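Local atomic coordinates of probable aromatic acid decarboxylase (Escherichia coli, PDB entry 1SBZ), a protein that probably makes the prenylated flavin cofactor of a phenolic acid decarboxylase, joining dimethylallyl phosphate to reduced FMN, and assembles as a dodecamer. Residues 17-20 with 21-25; 100-103 with 104-108; 135-139 with 140-144; 156-159 with 160-164; 168-172 with 173-177. All coordinates share one frame; numbering follows the deposited sequence.

How the contacts relate
Contacts 1 and 2 are the most buried: contact 1 runs along the end of helix 13-24 and contact 2 spans the N-cap and first turns of helix 102-112. In both, backbone bonds and aliphatic side chains do most of the work; contact 2 differs in sending an arginine out to a flavin. Contacts 3 and 5 are both helix ends closed by Schellman motifs, whereas contact 4 is a helix start closed by a capping box, so contacts 4 and 5 hold the two ends of helix 158-170. That helix packs on contact 1 through Val162, Val169 and Leu170. Contacts 3, 4 and 5 are partly buried and all touch the same neighbouring subunit, while contacts 2 and 3 share another.

Contact 1: 17-20 with 21-25; sequences VALL and QALRE
Leu19 and Leu23, one helical turn apart, lie side by side and point the same way, their CD2 methyls meeting at 3.8 Å on the buried side of the helix. The carbonyl oxygen of Leu19, which accepts from Leu23 N at 3.0 Å, also has Leu23 CB and CD1 against it. Leu20 and Ala18 belong to the packed part too: branched leucines fill the space toward strand 2-7, where Val5 receives Leu19, Leu20 and Leu23, while the single methyl of Ala18 lets Val162 of helix 158-170 come close. Helix 13-24 is the crossover of a right-handed beta-alpha-beta unit between strands 2-7 and 30-35, in the Rossmann-like flavoprotein fold, and its regular bonds run on through Gln21 N to Val17 O at 2.8 Å and Ala22 N to Ala18 O at 3.0 Å. Toward solvent the packing thins. Gln21 turns CG back beside its own backbone N (chi1 -79°) and then extends, which carries its amide across Val17; NE2 approaches Val17 CG1 at 3.8 Å, and Tyr49 touches both residues. Such a long polar side chain suits this border, its aliphatic part lying against the helix. Arg24 keeps only CB near Leu20 O, at 3.6 Å, and leads its guanidinium away to a salt bridge with Asp59.

Contact 2: 100-103 with 104-108; sequences DGLV and GRAAD. With FMN (flavin mononucleotide), chain E.
Arg105 meets Gly101 at its base and the flavin at its tip. CB rests 3.3 Å from Gly101 O, the same oxygen that accepts from Arg105 N at 2.9 Å in the carbonyl plane; Gly101 is the N-cap of helix 102-112. With CG anti to the backbone N (chi1 173°) and one bend at chi2, the chain reaches outward, and the guanidinium lies nearly parallel to the isoalloxazine, about 15° off, with N1 over its face, 3.4 Å from NH1, and C1' 3.6 Å above its plane toward the rim. Elsewhere, Leu102 CD1 approaches Ala106 CB at 4.4 Å, while Val103 and the small Ala107 pack on Met81. This flavin is held mainly by a second subunit, whose Ser36, Ser87 and Thr90 hydrogen-bond to it, and Glu123 of that subunit forms a salt bridge with Arg105 NH1. The arginine thus lies against the flavin from across the subunit boundary, and its charge, partly balanced by Glu123, might stabilise negative charge near N1 of a reduced flavin.

Contact 3: 135-139 with 140-144; sequences LALSR and MGVAM
Leu137 has CG beside its backbone N (chi1 -74°) and Val142 has CG2 beside its own, and these turns set the two side chains next to each other, pointing the same way, with CB to CB at 4.0 Å. The long, flexible chain of selenomethionine Met140 bends at chi3, its SE lying 4.3 Å from Leu137 CD2. The backbone beneath is a Schellman motif. Leu137 O accepts two bonds from opposite faces of its carbonyl plane: Val142 N at 3.1 Å, and Met140 N at 3.0 Å from well above the plane. Gly141 N closes the turn on Ser138 O at 2.9 Å, and the positive phi of Gly141 (95°) suits glycine because a CB there would press on the preceding carbonyl oxygen. A water bridges Ser138 OG and Val142 O, donating to the latter at 2.6 Å; the hydroxyl also bonds to Thr128 of a neighbouring subunit. Arg139, long enough to leave the turn, forms a salt bridge with Glu132 of that same subunit. The turn joins helix 128-139 to strand 143-144 in a beta-alpha-beta unit. Leu137 packs on Leu91 and Ile94 of helix 88-96, Val142 on Leu119 of strand 116-121 and Leu111 of helix 102-112, and Ala143 pairs through its backbone with strand 116-121.

Contact 4: 156-159 with 160-164; sequences ETVD and DIVHH
From Thr157, extended (psi 169°), to Asp160 the chain turns into helix 158-170, helical from Val158 on. Val162 N then reaches Val158 O at 2.9 Å, almost in line with the C=O bond, and His163 N reaches Asp159 O. The side chains form a capping box. Thr157 OG1, set between its backbone N and carbonyl carbon (chi1 67°), accepts from Asp160 N at 3.3 Å, while Asp160 OD2 accepts from Thr157 N at 3.1 Å, from above the carboxylate plane. The same OD2 takes Glu156 N at 2.7 Å on its anti lone pair, so one oxygen gathers two N-H groups. A short hydroxyl and a short acid suit this place, because each reaches amides at the helix start, whose positive end would also favour the carboxylate's negative charge. Val158 CG1 meets Val162 CG2 at 4.0 Å on the apolar side, and His163 brings CD2, at the ring edge, to 3.0 Å from Asp159 O. Phe151 of a neighbouring subunit packs on both valines, and Ile161 meets its counterpart there; within the chain, the loop before the helix lies against Ile161 through Pro149 and against His164 through Ala150 and Asn153.

Contact 5: 168-172 with 173-177; sequences RVLDQ and FGLEH
Leu170 O, near the end of helix 158-170, accepts Phe173 N at 2.8 Å and Leu175 N at 3.3 Å from opposite faces of its carbonyl plane, while Gly174 N returns to Asp171 O at 3.1 Å. The Leu170 side chain slants across those of Leu175 and His177: CB lies 4.1 Å from Leu175 CB, and CD2 meets the edge of the His177 ring at CD2, 3.7 Å away. Placing CG opposite its backbone N (chi1 -162°) turns His177 that way. Leucine suits this buried spot, where Leu19 and Leu23 of helix 13-24 also touch it. On another side Arg168 grips Asp171 side-on, NE and NH2 both donating to OD2, which lies in the guanidinium plane; NH2 is 3.2 Å from it. Arg182 adds a second salt bridge to that oxygen, and Glu113 of a neighbouring subunit pairs with Arg168 NH2. Gly174, with positive phi (58°), readily adopts the left-handed backbone that is the hallmark of C-prime in a Schellman motif ending a helix.

Contact 1: 17-20 with 21-25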
loop_
_atom_site.group_PDB
_atom_site.type_symbol
_atom_site.label_atom_id
_atom_site.label_comp_id
_atom_site.label_asym_id
_atom_site.label_seq_id
_atom_site.Cartn_x
_atom_site.Cartn_y
_atom_site.Cartn_z
ATOM N N VAL D 17 -24.706 28.579 13.042
ATOM C CA VAL D 17 -25.319 29.649 13.841
ATOM C C VAL D 17 -25.631 29.184 15.265
ATOM O O VAL D 17 -25.346 29.899 16.225
ATOM C CB VAL D 17 -26.598 30.212 13.171
ATOM C CG1 VAL D 17 -27.201 31.353 14.005
ATOM C CG2 VAL D 17 -26.294 30.688 11.756
ATOM N N ALA D 18 -26.196 27.981 15.393
ATOM C CA ALA D 18 -26.542 27.432 16.697
ATOM C C ALA D 18 -25.310 27.163 17.565
ATOM O O ALA D 18 -25.332 27.417 18.768
ATOM C CB ALA D 18 -27.373 26.176 16.545
ATOM N N LEU D 19 -24.245 26.647 16.953
ATOM C CA LEU D 19 -22.995 26.421 17.676
ATOM C C LEU D 19 -22.386 27.745 18.145
ATOM O O LEU D 19 -21.889 27.840 19.275
ATOM C CB LEU D 19 -22.003 25.613 16.831
ATOM C CG LEU D 19 -20.591 25.381 17.387
ATOM C CD1 LEU D 19 -20.188 23.925 17.230
ATOM C CD2 LEU D 19 -19.595 26.299 16.696
ATOM N N LEU D 20 -22.432 28.755 17.273
ATOM C CA LEU D 20 -21.953 30.093 17.614
ATOM C C LEU D 20 -22.786 30.741 18.713
ATOM O O LEU D 20 -22.241 31.430 19.577
ATOM C CB LEU D 20 -21.923 31.003 16.380
ATOM C CG LEU D 20 -20.760 30.873 15.398
ATOM C CD1 LEU D 20 -21.066 31.678 14.148
ATOM C CD2 LEU D 20 -19.450 31.330 16.021
ATOM N N GLN D 21 -24.101 30.523 18.673
ATOM C CA GLN D 21 -24.999 30.990 19.731
ATOM C C GLN D 21 -24.652 30.360 21.083
ATOM O O GLN D 21 -24.535 31.065 22.085
ATOM C CB GLN D 21 -26.455 30.684 19.377
ATOM C CG GLN D 21 -27.085 31.662 18.390
ATOM C CD GLN D 21 -28.374 31.140 17.780
ATOM O OE1 GLN D 21 -28.681 29.949 17.873
ATOM N NE2 GLN D 21 -29.129 32.031 17.150
ATOM N N ALA D 22 -24.494 29.037 21.101
ATOM C CA ALA D 22 -24.142 28.299 22.318
ATOM C C ALA D 22 -22.784 28.722 22.885
ATOM O O ALA D 22 -22.601 28.770 24.102
ATOM C CB ALA D 22 -24.166 26.796 22.058
ATOM N N LEU D 23 -21.842 29.024 21.992
ATOM C CA LEU D 23 -20.520 29.510 22.383
ATOM C C LEU D 23 -20.583 30.902 23.015
ATOM O O LEU D 23 -19.849 31.189 23.969
ATOM C CB LEU D 23 -19.565 29.500 21.183
ATOM C CG LEU D 23 -18.567 28.350 20.973
ATOM C CD1 LEU D 23 -19.081 26.993 21.418
ATOM C CD2 LEU D 23 -18.131 28.290 19.518
ATOM N N ARG D 24 -21.471 31.749 22.487
ATOM C CA ARG D 24 -21.689 33.108 23.003
ATOM C C ARG D 24 -22.139 33.105 24.470
ATOM O O ARG D 24 -21.868 34.046 25.213
ATOM C CB ARG D 24 -22.706 33.854 22.130
ATOM C CG ARG D 24 -22.642 35.385 22.197
ATOM C CD ARG D 24 -21.241 35.965 21.989
ATOM N NE ARG D 24 -21.251 37.289 21.360
ATOM C CZ ARG D 24 -20.167 38.045 21.175
ATOM N NH1 ARG D 24 -18.972 37.620 21.576
ATOM N NH2 ARG D 24 -20.276 39.233 20.592
ATOM N N GLU D 25 -22.807 32.030 24.877
ATOM C CA GLU D 25 -23.304 31.883 26.240
ATOM C C GLU D 25 -22.248 31.312 27.198
ATOM O O GLU D 25 -22.562 30.943 28.331
ATOM C CB GLU D 25 -24.566 31.008 26.248
ATOM C CG GLU D 25 -25.724 31.541 25.406
ATOM C CD GLU D 25 -26.247 32.887 25.885
ATOM O OE1 GLU D 25 -26.384 33.082 27.113
ATOM O OE2 GLU D 25 -26.524 33.757 25.031
#

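Contact 2: 100-103 with 104-108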
loop_
_atom_site.group_PDB
_atom_site.type_symbol
_atom_site.label_atom_id
_atom_site.label_comp_id
_atom_site.label_asym_id
_atom_site.label_seq_id
_atom_site.Cartn_x
_atom_site.Cartn_y
_atom_site.Cartn_z
ATOM N N ASP D 100 -5.331 27.627 0.344
ATOM C CA ASP D 100 -5.495 28.745 -0.596
ATOM C C ASP D 100 -6.189 29.970 0.013
ATOM O O ASP D 100 -5.968 31.097 -0.443
ATOM C CB ASP D 100 -6.262 28.278 -1.842
ATOM C CG ASP D 100 -6.213 29.293 -2.991
ATOM O OD1 ASP D 100 -5.163 29.963 -3.184
ATOM O OD2 ASP D 100 -7.178 29.479 -3.765
ATOM N N GLY D 101 -7.046 29.739 1.007
ATOM C CA GLY D 101 -7.710 30.815 1.752
ATOM C C GLY D 101 -7.516 30.625 3.248
ATOM O O GLY D 101 -6.771 29.737 3.667
ATOM N N LEU D 102 -8.199 31.441 4.050
ATOM C CA LEU D 102 -8.025 31.418 5.504
ATOM C C LEU D 102 -8.671 30.228 6.219
ATOM O O LEU D 102 -8.190 29.812 7.261
ATOM C CB LEU D 102 -8.459 32.742 6.166
ATOM C CG LEU D 102 -8.188 32.829 7.683
ATOM C CD1 LEU D 102 -6.698 32.654 8.006
ATOM C CD2 LEU D 102 -8.714 34.114 8.284
ATOM N N VAL D 103 -9.756 29.680 5.684
ATOM C CA VAL D 103 -10.335 28.495 6.309
ATOM C C VAL D 103 -9.297 27.369 6.222
ATOM O O VAL D 103 -9.005 26.706 7.219
ATOM C CB VAL D 103 -11.697 28.086 5.685
ATOM C CG1 VAL D 103 -12.181 26.737 6.246
ATOM C CG2 VAL D 103 -12.744 29.168 5.930
ATOM N N GLY D 104 -8.709 27.216 5.037
ATOM C CA GLY D 104 -7.714 26.181 4.763
ATOM C C GLY D 104 -6.405 26.390 5.488
ATOM O O GLY D 104 -5.835 25.432 6.035
ATOM N N ARG D 105 -5.932 27.639 5.495
ATOM C CA ARG D 105 -4.708 28.013 6.201
ATOM C C ARG D 105 -4.827 27.843 7.713
ATOM O O ARG D 105 -3.957 27.235 8.333
ATOM C CB ARG D 105 -4.273 29.444 5.843
ATOM C CG ARG D 105 -3.093 29.981 6.667
ATOM C CD ARG D 105 -1.767 29.236 6.480
ATOM N NE ARG D 105 -0.710 29.806 7.330
ATOM C CZ ARG D 105 0.489 29.263 7.514
ATOM N NH1 ARG D 105 0.817 28.115 6.926
ATOM N NH2 ARG D 105 1.362 29.859 8.304
ATOM N N ALA D 106 -5.894 28.378 8.305
ATOM C CA ALA D 106 -6.122 28.203 9.733
ATOM C C ALA D 106 -6.185 26.720 10.098
ATOM O O ALA D 106 -5.690 26.325 11.153
ATOM C CB ALA D 106 -7.391 28.920 10.176
ATOM N N ALA D 107 -6.779 25.902 9.224
ATOM C CA ALA D 107 -6.873 24.446 9.457
ATOM C C ALA D 107 -5.506 23.770 9.363
ATOM O O ALA D 107 -5.146 22.949 10.202
ATOM C CB ALA D 107 -7.855 23.793 8.477
ATOM N N ASP D 108 -4.749 24.135 8.335
ATOM C CA ASP D 108 -3.381 23.640 8.143
ATOM C C ASP D 108 -2.481 23.976 9.341
ATOM O O ASP D 108 -1.724 23.121 9.818
ATOM C CB ASP D 108 -2.805 24.215 6.844
ATOM C CG ASP D 108 -1.645 23.404 6.313
ATOM O OD1 ASP D 108 -1.820 22.185 6.051
ATOM O OD2 ASP D 108 -0.522 23.907 6.121
HETATM N N1 FMN E . 2.853 29.615 4.632
HETATM C C2 FMN E . 3.765 28.584 4.741
HETATM O O2 FMN E . 3.488 27.498 4.245
HETATM N N3 FMN E . 4.978 28.780 5.388
HETATM C C4 FMN E . 5.274 30.013 5.936
HETATM O O4 FMN E . 6.291 30.152 6.618
HETATM C C4A FMN E . 4.347 31.058 5.828
HETATM N N5 FMN E . 4.634 32.293 6.368
HETATM C C5A FMN E . 3.727 33.336 6.266
HETATM C C6 FMN E . 4.049 34.574 6.825
HETATM C C7 FMN E . 3.169 35.650 6.731
HETATM C C7M FMN E . 3.829 37.002 6.658
HETATM C C8 FMN E . 1.938 35.462 6.085
HETATM C C8M FMN E . 1.063 36.642 5.756
HETATM C C9 FMN E . 1.615 34.225 5.531
HETATM C C9A FMN E . 2.509 33.151 5.617
HETATM N N10 FMN E . 2.205 31.908 5.069
HETATM C C10 FMN E . 3.125 30.861 5.174
HETATM C "C1'" FMN E . 0.814 31.648 4.564
HETATM C "C2'" FMN E . 0.799 31.684 3.040
HETATM O "O2'" FMN E . 1.229 32.953 2.596
HETATM C "C3'" FMN E . -0.585 31.346 2.482
HETATM O "O3'" FMN E . -0.826 29.969 2.669
HETATM C "C4'" FMN E . -0.759 31.697 1.000
HETATM O "O4'" FMN E . -2.020 31.234 0.566
HETATM C "C5'" FMN E . 0.319 31.079 0.116
HETATM O "O5'" FMN E . -0.006 31.292 -1.234
HETATM P P FMN E . 1.121 31.199 -2.363
HETATM O O1P FMN E . 0.456 31.266 -3.709
HETATM O O2P FMN E . 1.898 29.895 -2.254
HETATM O O3P FMN E . 2.077 32.354 -2.163
#

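Contact 3: 135-139 with 140-144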
loop_
_atom_site.group_PDB
_atom_site.type_symbol
_atom_site.label_atom_id
_atom_site.label_comp_id
_atom_site.label_asym_id
_atom_site.label_seq_id
_atom_site.Cartn_x
_atom_site.Cartn_y
_atom_site.Cartn_z
ATOM N N LEU D 135 -11.122 9.757 5.616
ATOM C CA LEU D 135 -10.262 8.765 6.254
ATOM C C LEU D 135 -8.834 9.298 6.469
ATOM O O LEU D 135 -8.257 9.129 7.536
ATOM C CB LEU D 135 -10.250 7.450 5.449
ATOM C CG LEU D 135 -9.323 6.328 5.950
ATOM C CD1 LEU D 135 -9.667 5.862 7.369
ATOM C CD2 LEU D 135 -9.346 5.142 4.981
ATOM N N ALA D 136 -8.269 9.933 5.450
ATOM C CA ALA D 136 -6.902 10.443 5.543
ATOM C C ALA D 136 -6.747 11.355 6.764
ATOM O O ALA D 136 -5.795 11.221 7.525
ATOM C CB ALA D 136 -6.531 11.181 4.269
ATOM N N LEU D 137 -7.706 12.264 6.939
ATOM C CA LEU D 137 -7.703 13.230 8.037
ATOM C C LEU D 137 -8.031 12.586 9.383
ATOM O O LEU D 137 -7.449 12.957 10.404
ATOM C CB LEU D 137 -8.660 14.386 7.732
ATOM C CG LEU D 137 -8.190 15.408 6.690
ATOM C CD1 LEU D 137 -9.332 16.345 6.318
ATOM C CD2 LEU D 137 -6.965 16.209 7.184
ATOM N N SER D 138 -8.968 11.635 9.380
ATOM C CA SER D 138 -9.265 10.817 10.569
ATOM C C SER D 138 -8.000 10.149 11.122
ATOM O O SER D 138 -7.753 10.183 12.333
ATOM C CB SER D 138 -10.318 9.747 10.235
ATOM O OG SER D 138 -10.830 9.133 11.407
ATOM N N ARG D 139 -7.197 9.545 10.242
ATOM C CA ARG D 139 -5.968 8.859 10.680
ATOM C C ARG D 139 -4.996 9.812 11.403
ATOM O O ARG D 139 -4.154 9.377 12.202
ATOM C CB ARG D 139 -5.266 8.169 9.511
ATOM C CG ARG D 139 -6.020 6.999 8.902
ATOM C CD ARG D 139 -5.166 6.085 8.024
ATOM N NE ARG D 139 -5.747 4.737 7.960
ATOM C CZ ARG D 139 -6.120 4.144 6.845
ATOM N NH1 ARG D 139 -5.948 4.756 5.679
ATOM N NH2 ARG D 139 -6.649 2.933 6.878
HETATM N N MSE D 140 -5.141 11.105 11.127
HETATM C CA MSE D 140 -4.316 12.142 11.731
HETATM C C MSE D 140 -4.892 12.697 13.030
HETATM O O MSE D 140 -4.331 13.632 13.607
HETATM C CB MSE D 140 -4.140 13.297 10.752
HETATM C CG MSE D 140 -3.295 12.973 9.561
HETATM SE SE MSE D 140 -3.237 14.508 8.379
HETATM C CE MSE D 140 -2.510 15.891 9.611
ATOM N N GLY D 141 -6.019 12.154 13.473
ATOM C CA GLY D 141 -6.654 12.630 14.697
ATOM C C GLY D 141 -7.743 13.671 14.506
ATOM O O GLY D 141 -8.312 14.143 15.495
ATOM N N VAL D 142 -8.045 14.039 13.255
ATOM C CA VAL D 142 -9.149 14.976 12.982
ATOM C C VAL D 142 -10.494 14.313 13.272
ATOM O O VAL D 142 -10.798 13.251 12.724
ATOM C CB VAL D 142 -9.142 15.495 11.531
ATOM C CG1 VAL D 142 -10.331 16.455 11.279
ATOM C CG2 VAL D 142 -7.809 16.163 11.216
ATOM N N ALA D 143 -11.288 14.939 14.133
ATOM C CA ALA D 143 -12.611 14.424 14.481
ATOM C C ALA D 143 -13.615 14.655 13.355
ATOM O O ALA D 143 -13.766 15.767 12.851
ATOM C CB ALA D 143 -13.109 15.053 15.772
HETATM N N MSE D 144 -14.305 13.589 12.972
HETATM C CA MSE D 144 -15.281 13.661 11.900
HETATM C C MSE D 144 -16.657 13.560 12.497
HETATM O O MSE D 144 -17.086 12.474 12.891
HETATM C CB MSE D 144 -15.058 12.521 10.908
HETATM C CG MSE D 144 -13.825 12.686 10.040
HETATM SE SE MSE D 144 -13.948 14.168 8.747
HETATM C CE MSE D 144 -15.462 13.759 8.084
HETATM O O HOH W 1 -11.422 10.756 13.264
#

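Contact 4: 156-159 with 160-164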
loop_
_atom_site.group_PDB
_atom_site.type_symbol
_atom_site.label_atom_id
_atom_site.label_comp_id
_atom_site.label_asym_id
_atom_site.label_seq_id
_atom_site.Cartn_x
_atom_site.Cartn_y
_atom_site.Cartn_z
ATOM N N GLU D 156 -38.692 16.353 17.767
ATOM C CA GLU D 156 -39.949 16.746 17.147
ATOM C C GLU D 156 -39.689 17.737 16.025
ATOM O O GLU D 156 -40.299 17.661 14.952
ATOM C CB GLU D 156 -40.876 17.365 18.198
ATOM C CG GLU D 156 -41.406 16.364 19.217
ATOM C CD GLU D 156 -42.719 15.747 18.785
ATOM O OE1 GLU D 156 -43.766 16.413 18.961
ATOM O OE2 GLU D 156 -42.711 14.598 18.276
ATOM N N THR D 157 -38.765 18.660 16.273
ATOM C CA THR D 157 -38.494 19.738 15.336
ATOM C C THR D 157 -37.060 19.667 14.841
ATOM O O THR D 157 -36.230 18.928 15.384
ATOM C CB THR D 157 -38.721 21.104 16.006
ATOM O OG1 THR D 157 -37.738 21.293 17.028
ATOM C CG2 THR D 157 -40.049 21.148 16.761
ATOM N N VAL D 158 -36.784 20.463 13.816
ATOM C CA VAL D 158 -35.445 20.623 13.271
ATOM C C VAL D 158 -34.490 21.170 14.330
ATOM O O VAL D 158 -33.358 20.694 14.443
ATOM C CB VAL D 158 -35.474 21.521 12.018
ATOM C CG1 VAL D 158 -34.074 21.923 11.596
ATOM C CG2 VAL D 158 -36.186 20.805 10.878
ATOM N N ASP D 159 -34.958 22.152 15.107
ATOM C CA ASP D 159 -34.200 22.696 16.239
ATOM C C ASP D 159 -33.711 21.586 17.180
ATOM O O ASP D 159 -32.563 21.614 17.623
ATOM C CB ASP D 159 -35.060 23.691 17.039
ATOM C CG ASP D 159 -35.153 25.072 16.391
ATOM O OD1 ASP D 159 -34.639 25.281 15.270
ATOM O OD2 ASP D 159 -35.739 26.026 16.952
ATOM N N ASP D 160 -34.588 20.624 17.487
ATOM C CA ASP D 160 -34.231 19.461 18.309
ATOM C C ASP D 160 -32.991 18.745 17.766
ATOM O O ASP D 160 -32.077 18.415 18.522
ATOM C CB ASP D 160 -35.381 18.451 18.379
ATOM C CG ASP D 160 -36.508 18.876 19.317
ATOM O OD1 ASP D 160 -36.268 19.668 20.248
ATOM O OD2 ASP D 160 -37.674 18.429 19.197
ATOM N N ILE D 161 -32.980 18.512 16.456
ATOM C CA ILE D 161 -31.876 17.827 15.791
ATOM C C ILE D 161 -30.612 18.693 15.764
ATOM O O ILE D 161 -29.522 18.207 16.069
ATOM C CB ILE D 161 -32.302 17.365 14.372
ATOM C CG1 ILE D 161 -33.357 16.258 14.484
ATOM C CG2 ILE D 161 -31.092 16.880 13.555
ATOM C CD1 ILE D 161 -34.021 15.911 13.174
ATOM N N VAL D 162 -30.768 19.971 15.421
ATOM C CA VAL D 162 -29.642 20.908 15.379
ATOM C C VAL D 162 -28.922 20.975 16.731
ATOM O O VAL D 162 -27.695 20.881 16.793
ATOM C CB VAL D 162 -30.089 22.321 14.926
ATOM C CG1 VAL D 162 -28.973 23.348 15.126
ATOM C CG2 VAL D 162 -30.534 22.305 13.470
ATOM N N HIS D 163 -29.691 21.112 17.808
ATOM C CA HIS D 163 -29.123 21.275 19.142
ATOM C C HIS D 163 -28.426 20.027 19.657
ATOM O O HIS D 163 -27.453 20.121 20.409
ATOM C CB HIS D 163 -30.174 21.780 20.132
ATOM C CG HIS D 163 -30.506 23.227 19.942
ATOM N ND1 HIS D 163 -29.664 24.240 20.348
ATOM C CD2 HIS D 163 -31.567 23.832 19.354
ATOM C CE1 HIS D 163 -30.199 25.407 20.029
ATOM N NE2 HIS D 163 -31.352 25.187 19.423
ATOM N N HIS D 164 -28.920 18.865 19.245
ATOM C CA HIS D 164 -28.283 17.615 19.606
ATOM C C HIS D 164 -26.937 17.477 18.900
ATOM O O HIS D 164 -25.960 17.058 19.509
ATOM C CB HIS D 164 -29.185 16.428 19.278
ATOM C CG HIS D 164 -28.639 15.120 19.755
ATOM N ND1 HIS D 164 -28.728 14.713 21.069
ATOM C CD2 HIS D 164 -27.968 14.142 19.102
ATOM C CE1 HIS D 164 -28.150 13.531 21.200
ATOM N NE2 HIS D 164 -27.682 13.161 20.022
#

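Contact 5: 168-172 with 173-177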
loop_
_atom_site.group_PDB
_atom_site.type_symbol
_atom_site.label_atom_id
_atom_site.label_comp_id
_atom_site.label_asym_id
_atom_site.label_seq_id
_atom_site.Cartn_x
_atom_site.Cartn_y
_atom_site.Cartn_z
ATOM N N ARG D 168 -23.105 17.445 20.650
ATOM C CA ARG D 168 -22.183 16.340 20.396
ATOM C C ARG D 168 -20.886 16.810 19.737
ATOM O O ARG D 168 -19.839 16.179 19.907
ATOM C CB ARG D 168 -22.864 15.250 19.563
ATOM C CG ARG D 168 -24.141 14.660 20.200
ATOM C CD ARG D 168 -23.970 13.315 20.940
ATOM N NE ARG D 168 -22.690 13.252 21.636
ATOM C CZ ARG D 168 -21.745 12.340 21.430
ATOM N NH1 ARG D 168 -21.919 11.343 20.573
ATOM N NH2 ARG D 168 -20.621 12.424 22.118
ATOM N N VAL D 169 -20.964 17.911 18.985
ATOM C CA VAL D 169 -19.772 18.589 18.471
ATOM C C VAL D 169 -18.983 19.209 19.637
ATOM O O VAL D 169 -17.773 18.997 19.748
ATOM C CB VAL D 169 -20.116 19.654 17.386
ATOM C CG1 VAL D 169 -18.868 20.421 16.951
ATOM C CG2 VAL D 169 -20.766 19.001 16.171
ATOM N N LEU D 170 -19.680 19.944 20.507
ATOM C CA LEU D 170 -19.081 20.568 21.700
ATOM C C LEU D 170 -18.399 19.583 22.650
ATOM O O LEU D 170 -17.372 19.915 23.245
ATOM C CB LEU D 170 -20.132 21.370 22.467
ATOM C CG LEU D 170 -20.283 22.876 22.224
ATOM C CD1 LEU D 170 -19.726 23.331 20.882
ATOM C CD2 LEU D 170 -21.745 23.276 22.381
ATOM N N ASP D 171 -18.972 18.383 22.789
ATOM C CA ASP D 171 -18.353 17.294 23.554
ATOM C C ASP D 171 -16.877 17.098 23.198
ATOM O O ASP D 171 -16.075 16.718 24.051
ATOM C CB ASP D 171 -19.099 15.975 23.328
ATOM C CG ASP D 171 -20.347 15.844 24.188
ATOM O OD1 ASP D 171 -20.546 16.683 25.097
ATOM O OD2 ASP D 171 -21.178 14.922 24.030
ATOM N N GLN D 172 -16.534 17.370 21.939
ATOM C CA GLN D 172 -15.160 17.244 21.445
ATOM C C GLN D 172 -14.177 18.175 22.153
ATOM O O GLN D 172 -12.972 17.912 22.179
ATOM C CB GLN D 172 -15.113 17.472 19.933
ATOM C CG GLN D 172 -15.729 16.349 19.127
ATOM C CD GLN D 172 -14.946 15.061 19.259
ATOM O OE1 GLN D 172 -13.708 15.071 19.225
ATOM N NE2 GLN D 172 -15.657 13.947 19.417
ATOM N N PHE D 173 -14.694 19.255 22.732
ATOM C CA PHE D 173 -13.865 20.200 23.479
ATOM C C PHE D 173 -14.197 20.222 24.973
ATOM O O PHE D 173 -13.905 21.201 25.667
ATOM C CB PHE D 173 -13.985 21.604 22.877
ATOM C CG PHE D 173 -13.327 21.746 21.533
ATOM C CD1 PHE D 173 -14.070 21.613 20.364
ATOM C CD2 PHE D 173 -11.966 22.009 21.433
ATOM C CE1 PHE D 173 -13.465 21.739 19.114
ATOM C CE2 PHE D 173 -11.352 22.141 20.182
ATOM C CZ PHE D 173 -12.106 22.006 19.022
ATOM N N GLY D 174 -14.807 19.139 25.456
ATOM C CA GLY D 174 -15.206 19.011 26.857
ATOM C C GLY D 174 -16.154 20.103 27.324
ATOM O O GLY D 174 -16.188 20.437 28.509
ATOM N N LEU D 175 -16.921 20.659 26.389
ATOM C CA LEU D 175 -17.875 21.718 26.696
ATOM C C LEU D 175 -19.273 21.140 26.875
ATOM O O LEU D 175 -19.655 20.188 26.187
ATOM C CB LEU D 175 -17.856 22.793 25.602
ATOM C CG LEU D 175 -16.556 23.595 25.459
ATOM C CD1 LEU D 175 -16.500 24.326 24.124
ATOM C CD2 LEU D 175 -16.377 24.574 26.611
ATOM N N GLU D 176 -20.023 21.707 27.817
ATOM C CA GLU D 176 -21.362 21.226 28.138
ATOM C C GLU D 176 -22.457 22.121 27.571
ATOM O O GLU D 176 -22.665 23.240 28.041
ATOM C CB GLU D 176 -21.547 21.076 29.652
ATOM C CG GLU D 176 -21.567 19.635 30.153
ATOM C CD GLU D 176 -20.281 19.223 30.851
ATOM O OE1 GLU D 176 -20.340 18.916 32.063
ATOM O OE2 GLU D 176 -19.214 19.207 30.198
ATOM N N HIS D 177 -23.145 21.618 26.552
ATOM C CA HIS D 177 -24.349 22.254 26.030
ATOM C C HIS D 177 -25.466 22.000 27.046
ATOM O O HIS D 177 -25.735 20.844 27.400
ATOM C CB HIS D 177 -24.705 21.650 24.675
ATOM C CG HIS D 177 -25.635 22.486 23.849
ATOM N ND1 HIS D 177 -27.005 22.336 23.888
ATOM C CD2 HIS D 177 -25.388 23.458 22.939
ATOM C CE1 HIS D 177 -27.561 23.190 23.047
ATOM N NE2 HIS D 177 -26.603 23.884 22.460
#